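Surface protein SPB1 (Streptococcus agalactiae, PDB 4UZG) forms the backbone of the group B streptococcus pilus 2b, its subunits probably being joined into a covalent shaft by a sortase. Local coordinates at residues 16-21 against 124-129; 50-55 against 89-94. All blocks are in the same frame, centred on the assembly; numbering follows the deposited sequence. Where two conformers were deposited one is given.

Contact 1. Residues 16-21 against 124-129; sequences TVKYTI and TVTYTG
V17, Y19 and I21 pair with G129, Y127 and V125 as neighbouring antiparallel strands in the large mixed sheet of the N-terminal part of the chain. It is a regular ladder between strands about a hundred residues apart in sequence. Each of the three is a hydrogen-bonded pair, giving six N-H···O=C bonds; the I21 N to V125 O bond is 2.8 Å and nearly straight at 175°. K18–T128 and T20–T126 are the non-hydrogen-bonded pairs between them, where CA-H groups approach carbonyls, as T128 CA does V17 O at 3.1 Å.

Y19, I21, V125 and Y127 line the buried face. The tyrosine rings are almost parallel, 8° apart, but barely overlap: Y19 CB sits over the Y127 ring, 3.6 Å from its centroid in a CH-pi contact, while Y127 OH lies over the Y19 ring, 3.4 Å from CG. Chi1 (70°) sets Y127 CG between its own N and carbonyl carbon. I21 CD1 meets the ring edge at Y127 CE1. K18, T20, T126 and T128 share the other, partly exposed face. K18 CE reaches T126 CB at 3.8 Å; in one of two K18 conformers, a water tentatively bridges K18 NZ and T126 OG1.

Strand 4-6 flanks 16-21, and strand 50-62 flanks 124-129, where N53 bonds T128 OG1. Strand 146-153 packs against Y19, I21 and Y127 from the buried side.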
loop_
_atom_site.group_PDB
_atom_site.type_symbol
_atom_site.label_atom_id
_atom_site.label_comp_id
_atom_site.label_asym_id
_atom_site.label_seq_id
_atom_site.Cartn_x
_atom_site.Cartn_y
_atom_site.Cartn_z
ATOM N N THR A 16 -3.172 -0.171 6.918
ATOM C CA THR A 16 -4.255 -0.947 6.331
ATOM C C THR A 16 -4.550 -0.408 4.933
ATOM O O THR A 16 -4.813 0.790 4.754
ATOM C CB THR A 16 -5.506 -0.852 7.194
ATOM O OG1 THR A 16 -5.195 -1.369 8.486
ATOM C CG2 THR A 16 -6.663 -1.645 6.583
ATOM N N VAL A 17 -4.508 -1.303 3.954
ATOM C CA VAL A 17 -4.852 -1.036 2.575
ATOM C C VAL A 17 -6.257 -1.568 2.342
ATOM O O VAL A 17 -6.515 -2.744 2.568
ATOM C CB VAL A 17 -3.875 -1.766 1.629
ATOM C CG1 VAL A 17 -4.261 -1.531 0.178
ATOM C CG2 VAL A 17 -2.428 -1.331 1.889
ATOM N N LYS A 18 -7.192 -0.706 1.933
ATOM C CA LYS A 18 -8.530 -1.183 1.570
ATOM C C LYS A 18 -8.632 -1.295 0.073
ATOM O O LYS A 18 -8.446 -0.311 -0.663
ATOM C CB LYS A 18 -9.657 -0.309 2.100
ATOM C CG LYS A 18 -10.991 -0.994 1.862
ATOM C CD LYS A 18 -12.129 -0.415 2.684
ATOM C CE LYS A 18 -13.283 -1.410 2.825
ATOM N NZ LYS A 18 -12.880 -2.610 3.619
ATOM N N TYR A 19 -8.897 -2.522 -0.355
ATOM C CA TYR A 19 -9.064 -2.874 -1.751
ATOM C C TYR A 19 -10.538 -2.972 -2.125
ATOM O O TYR A 19 -11.361 -3.420 -1.318
ATOM C CB TYR A 19 -8.477 -4.254 -1.988
ATOM C CG TYR A 19 -6.970 -4.385 -1.891
ATOM C CD1 TYR A 19 -6.180 -4.206 -3.004
ATOM C CD2 TYR A 19 -6.346 -4.743 -0.711
ATOM C CE1 TYR A 19 -4.813 -4.403 -2.969
ATOM C CE2 TYR A 19 -4.964 -4.931 -0.653
ATOM C CZ TYR A 19 -4.199 -4.766 -1.778
ATOM O OH TYR A 19 -2.851 -5.009 -1.682
ATOM N N THR A 20 -10.846 -2.600 -3.362
ATOM C CA THR A 20 -12.170 -2.759 -3.930
ATOM C C THR A 20 -12.063 -3.419 -5.301
ATOM O O THR A 20 -11.333 -2.927 -6.163
ATOM C CB THR A 20 -12.902 -1.408 -4.072
ATOM O OG1 THR A 20 -12.970 -0.780 -2.785
ATOM C CG2 THR A 20 -14.322 -1.604 -4.579
ATOM N N ILE A 21 -12.782 -4.525 -5.474
ATOM C CA ILE A 21 -12.907 -5.192 -6.766
ATOM C C ILE A 21 -14.332 -4.940 -7.243
ATOM O O ILE A 21 -15.284 -5.221 -6.514
ATOM C CB ILE A 21 -12.697 -6.708 -6.640
ATOM C CG1 ILE A 21 -11.302 -7.021 -6.106
ATOM C CG2 ILE A 21 -12.956 -7.375 -7.990
ATOM C CD1 ILE A 21 -11.195 -8.448 -5.573
ATOM N N THR A 124 -19.437 -6.235 -6.111
ATOM C CA THR A 124 -18.353 -5.517 -5.451
ATOM C C THR A 124 -17.831 -6.389 -4.310
ATOM O O THR A 124 -18.602 -6.896 -3.503
ATOM C CB THR A 124 -18.799 -4.134 -4.901
ATOM O OG1 THR A 124 -19.468 -3.420 -5.937
ATOM C CG2 THR A 124 -17.629 -3.324 -4.419
ATOM N N VAL A 125 -16.509 -6.521 -4.237
ATOM C CA VAL A 125 -15.853 -7.141 -3.098
ATOM C C VAL A 125 -14.880 -6.124 -2.526
ATOM O O VAL A 125 -13.962 -5.687 -3.217
ATOM C CB VAL A 125 -15.094 -8.430 -3.489
ATOM C CG1 VAL A 125 -14.342 -9.017 -2.287
ATOM C CG2 VAL A 125 -16.029 -9.468 -4.094
ATOM N N THR A 126 -15.065 -5.762 -1.268
ATOM C CA THR A 126 -14.072 -4.973 -0.573
ATOM C C THR A 126 -13.387 -5.864 0.450
ATOM O O THR A 126 -13.992 -6.782 1.010
ATOM C CB THR A 126 -14.670 -3.762 0.121
ATOM O OG1 THR A 126 -15.560 -4.171 1.156
ATOM C CG2 THR A 126 -15.383 -2.866 -0.847
ATOM N N TYR A 127 -12.100 -5.608 0.693
ATOM C CA TYR A 127 -11.349 -6.357 1.684
ATOM C C TYR A 127 -10.121 -5.529 2.043
ATOM O O TYR A 127 -9.851 -4.511 1.404
ATOM C CB TYR A 127 -10.957 -7.757 1.156
ATOM C CG TYR A 127 -9.910 -7.747 0.055
ATOM C CD1 TYR A 127 -10.248 -7.585 -1.275
ATOM C CD2 TYR A 127 -8.569 -7.872 0.369
ATOM C CE1 TYR A 127 -9.275 -7.554 -2.265
ATOM C CE2 TYR A 127 -7.583 -7.843 -0.619
ATOM C CZ TYR A 127 -7.959 -7.683 -1.925
ATOM O OH TYR A 127 -7.009 -7.647 -2.943
ATOM N N THR A 128 -9.386 -5.960 3.059
ATOM C CA THR A 128 -8.204 -5.233 3.464
ATOM C C THR A 128 -6.972 -6.132 3.536
ATOM O O THR A 128 -7.058 -7.367 3.604
ATOM C CB THR A 128 -8.401 -4.525 4.819
ATOM O OG1 THR A 128 -8.646 -5.528 5.801
ATOM C CG2 THR A 128 -9.543 -3.537 4.776
ATOM N N GLY A 129 -5.821 -5.470 3.516
ATOM C CA GLY A 129 -4.543 -6.087 3.800
ATOM C C GLY A 129 -3.685 -5.092 4.565
ATOM O O GLY A 129 -4.085 -3.943 4.775
HETATM O O HOH W 1 -14.324 -4.896 3.512
#

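Contact 2. Residues 50-55 against 89-94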
loop_
_atom_site.group_PDB
_atom_site.type_symbol
_atom_site.label_atom_id
_atom_site.label_comp_id
_atom_site.label_asym_id
_atom_site.label_seq_id
_atom_site.Cartn_x
_atom_site.Cartn_y
_atom_site.Cartn_z
ATOM N N VAL A 50 2.241 -7.413 1.027
ATOM C CA VAL A 50 0.934 -7.044 1.563
ATOM C C VAL A 50 0.304 -8.313 2.113
ATOM O O VAL A 50 0.104 -9.289 1.374
ATOM C CB VAL A 50 -0.030 -6.399 0.557
ATOM C CG1 VAL A 50 -1.313 -5.978 1.283
ATOM C CG2 VAL A 50 0.585 -5.207 -0.155
ATOM N N ASP A 51 0.015 -8.318 3.405
ATOM C CA ASP A 51 -0.547 -9.472 4.097
ATOM C C ASP A 51 -2.066 -9.332 4.108
ATOM O O ASP A 51 -2.612 -8.419 4.733
ATOM C CB ASP A 51 0.041 -9.495 5.516
ATOM C CG ASP A 51 -0.352 -10.693 6.327
ATOM O OD1 ASP A 51 -1.366 -11.318 5.998
ATOM O OD2 ASP A 51 0.359 -10.989 7.323
ATOM N N LEU A 52 -2.730 -10.201 3.365
ATOM C CA LEU A 52 -4.188 -10.222 3.314
ATOM C C LEU A 52 -4.778 -10.328 4.711
ATOM O O LEU A 52 -4.354 -11.191 5.493
ATOM C CB LEU A 52 -4.634 -11.452 2.511
ATOM C CG LEU A 52 -6.137 -11.709 2.384
ATOM C CD1 LEU A 52 -6.840 -10.603 1.623
ATOM C CD2 LEU A 52 -6.370 -13.075 1.726
ATOM N N ASN A 53 -5.790 -9.521 5.022
ATOM C CA ASN A 53 -6.594 -9.752 6.219
ATOM C C ASN A 53 -7.707 -10.741 5.900
ATOM O O ASN A 53 -8.742 -10.383 5.354
ATOM C CB ASN A 53 -7.193 -8.450 6.760
ATOM C CG ASN A 53 -6.178 -7.568 7.474
ATOM O OD1 ASN A 53 -5.319 -8.054 8.207
ATOM N ND2 ASN A 53 -6.334 -6.277 7.310
ATOM N N GLU A 54 -7.470 -11.997 6.216
ATOM C CA GLU A 54 -8.485 -12.995 5.984
ATOM C C GLU A 54 -9.740 -12.608 6.743
ATOM O O GLU A 54 -9.700 -11.957 7.802
ATOM C CB GLU A 54 -8.005 -14.404 6.370
ATOM C CG GLU A 54 -7.012 -15.029 5.407
ATOM C CD GLU A 54 -5.601 -14.499 5.486
ATOM O OE1 GLU A 54 -5.251 -13.795 6.470
ATOM O OE2 GLU A 54 -4.845 -14.839 4.555
ATOM N N GLY A 55 -10.872 -12.955 6.146
ATOM C CA GLY A 55 -12.150 -12.674 6.753
ATOM C C GLY A 55 -12.603 -11.224 6.698
ATOM O O GLY A 55 -13.589 -10.870 7.345
ATOM N N ASN A 89 -2.282 -16.580 1.359
ATOM C CA ASN A 89 -2.420 -15.123 1.237
ATOM C C ASN A 89 -3.313 -14.677 0.093
ATOM O O ASN A 89 -3.404 -13.482 -0.187
ATOM C CB ASN A 89 -1.051 -14.428 1.129
ATOM C CG ASN A 89 -1.076 -12.980 1.613
ATOM O OD1 ASN A 89 -1.562 -12.672 2.703
ATOM N ND2 ASN A 89 -0.513 -12.085 0.802
ATOM N N ASN A 90 -3.978 -15.641 -0.541
ATOM C CA ASN A 90 -4.881 -15.410 -1.660
ATOM C C ASN A 90 -6.307 -15.792 -1.270
ATOM O O ASN A 90 -6.532 -16.428 -0.227
ATOM C CB ASN A 90 -4.438 -16.234 -2.863
ATOM C CG ASN A 90 -3.014 -15.958 -3.268
ATOM O OD1 ASN A 90 -2.573 -14.816 -3.261
ATOM N ND2 ASN A 90 -2.281 -17.005 -3.636
ATOM N N PHE A 91 -7.283 -15.479 -2.129
ATOM C CA PHE A 91 -8.641 -15.930 -1.887
ATOM C C PHE A 91 -9.394 -16.146 -3.190
ATOM O O PHE A 91 -9.076 -15.548 -4.222
ATOM C CB PHE A 91 -9.412 -14.983 -0.965
ATOM C CG PHE A 91 -9.720 -13.621 -1.552
ATOM C CD1 PHE A 91 -10.841 -13.422 -2.323
ATOM C CD2 PHE A 91 -8.872 -12.539 -1.315
ATOM C CE1 PHE A 91 -11.138 -12.182 -2.842
ATOM C CE2 PHE A 91 -9.160 -11.279 -1.826
ATOM C CZ PHE A 91 -10.295 -11.091 -2.598
ATOM N N THR A 92 -10.424 -16.985 -3.093
ATOM C CA THR A 92 -11.400 -17.194 -4.134
ATOM C C THR A 92 -12.782 -17.120 -3.514
ATOM O O THR A 92 -13.066 -17.817 -2.544
ATOM C CB THR A 92 -11.225 -18.589 -4.787
ATOM O OG1 THR A 92 -9.909 -18.695 -5.316
ATOM C CG2 THR A 92 -12.252 -18.807 -5.883
ATOM N N ILE A 93 -13.635 -16.285 -4.101
ATOM C CA ILE A 93 -15.022 -16.143 -3.702
ATOM C C ILE A 93 -15.902 -16.629 -4.847
ATOM O O ILE A 93 -15.737 -16.191 -5.979
ATOM C CB ILE A 93 -15.337 -14.676 -3.335
ATOM C CG1 ILE A 93 -14.740 -14.367 -1.962
ATOM C CG2 ILE A 93 -16.854 -14.403 -3.338
ATOM C CD1 ILE A 93 -14.731 -12.914 -1.586
ATOM N N THR A 94 -16.827 -17.538 -4.551
ATOM C CA THR A 94 -17.743 -18.065 -5.558
ATOM C C THR A 94 -19.143 -17.647 -5.153
ATOM O O THR A 94 -19.596 -17.964 -4.064
ATOM C CB THR A 94 -17.635 -19.585 -5.648
ATOM O OG1 THR A 94 -16.286 -19.930 -5.955
ATOM C CG2 THR A 94 -18.543 -20.142 -6.717
HETATM O O HOH W 2 -2.406 -13.956 5.070
HETATM O O HOH W 3 -5.142 -16.669 2.471
#
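N89 uses its side-chain amide to grip the backbone of 50-52 much as a strand neighbour would, with one donor and one acceptor. N89 ND2 gives a hydrogen to V50 O at 2.9 Å, lying in the plane of that carbonyl, and N89 OD1 receives L52 N at 2.8 Å, the latter more bent at 146°. L52 CB flanks this second bond, 3.3 Å from N89 OD1. Chi1 (-154°) holds N89 CG anti to the backbone N; the amide plane, set further by chi2, has V50 O only 8° out of it. ND2 has a second acceptor in P45 O, so both the position and the rotation of the amide are constrained.

Apolar contact is confined largely to L52. Its CD2 reaches the edge of the F91 ring near the ring plane, 4.0 Å from F91 CD2, the two side chains crossing at about a right angle. F91 in turn meets Y57, and Y127 edge-to-face. N89 O is buried beside L52 CB and CD2, with no polar partner in the model.

Water supplies the third kind of link. One molecule lies 2.8 Å from N89 OD1 and 2.6 Å from E54 OE2 and can donate to either, though more acceptors surround it than it has protons. Another donates to E54 OE2 at 2.8 Å and to N90 O at 3.0 Å, and accepts a weak bond from N89 N.

Direct hydrogen bonding between the segments therefore depends on one asparagine, whose amide takes the backbone groups on either side of D51, while the carboxylate of E54 is tied to the turn through solvent.

The centres of contacts 1 and 2 are about 10 Å apart in the N-terminal part of the chain, and both draw on the same large sheet, in which strands 121-131 and 50-62 are neighbours. Along the chain contact 2 is nested within the loop that contact 1 closes: 16-21 comes first, then 50-55, 89-94 and 124-129, with strands 90-96 and 121-131 consecutive. They meet where Y127 packs on L52 and F91, and Y19 OH on V50 CG1 at 3.5 Å. On the opposite side of the sheet from Y127, T128 OG1 and N53 ND2 probably hydrogen-bond at 2.9 Å. The two contacts thus belong to one packed region of this pilus backbone protein.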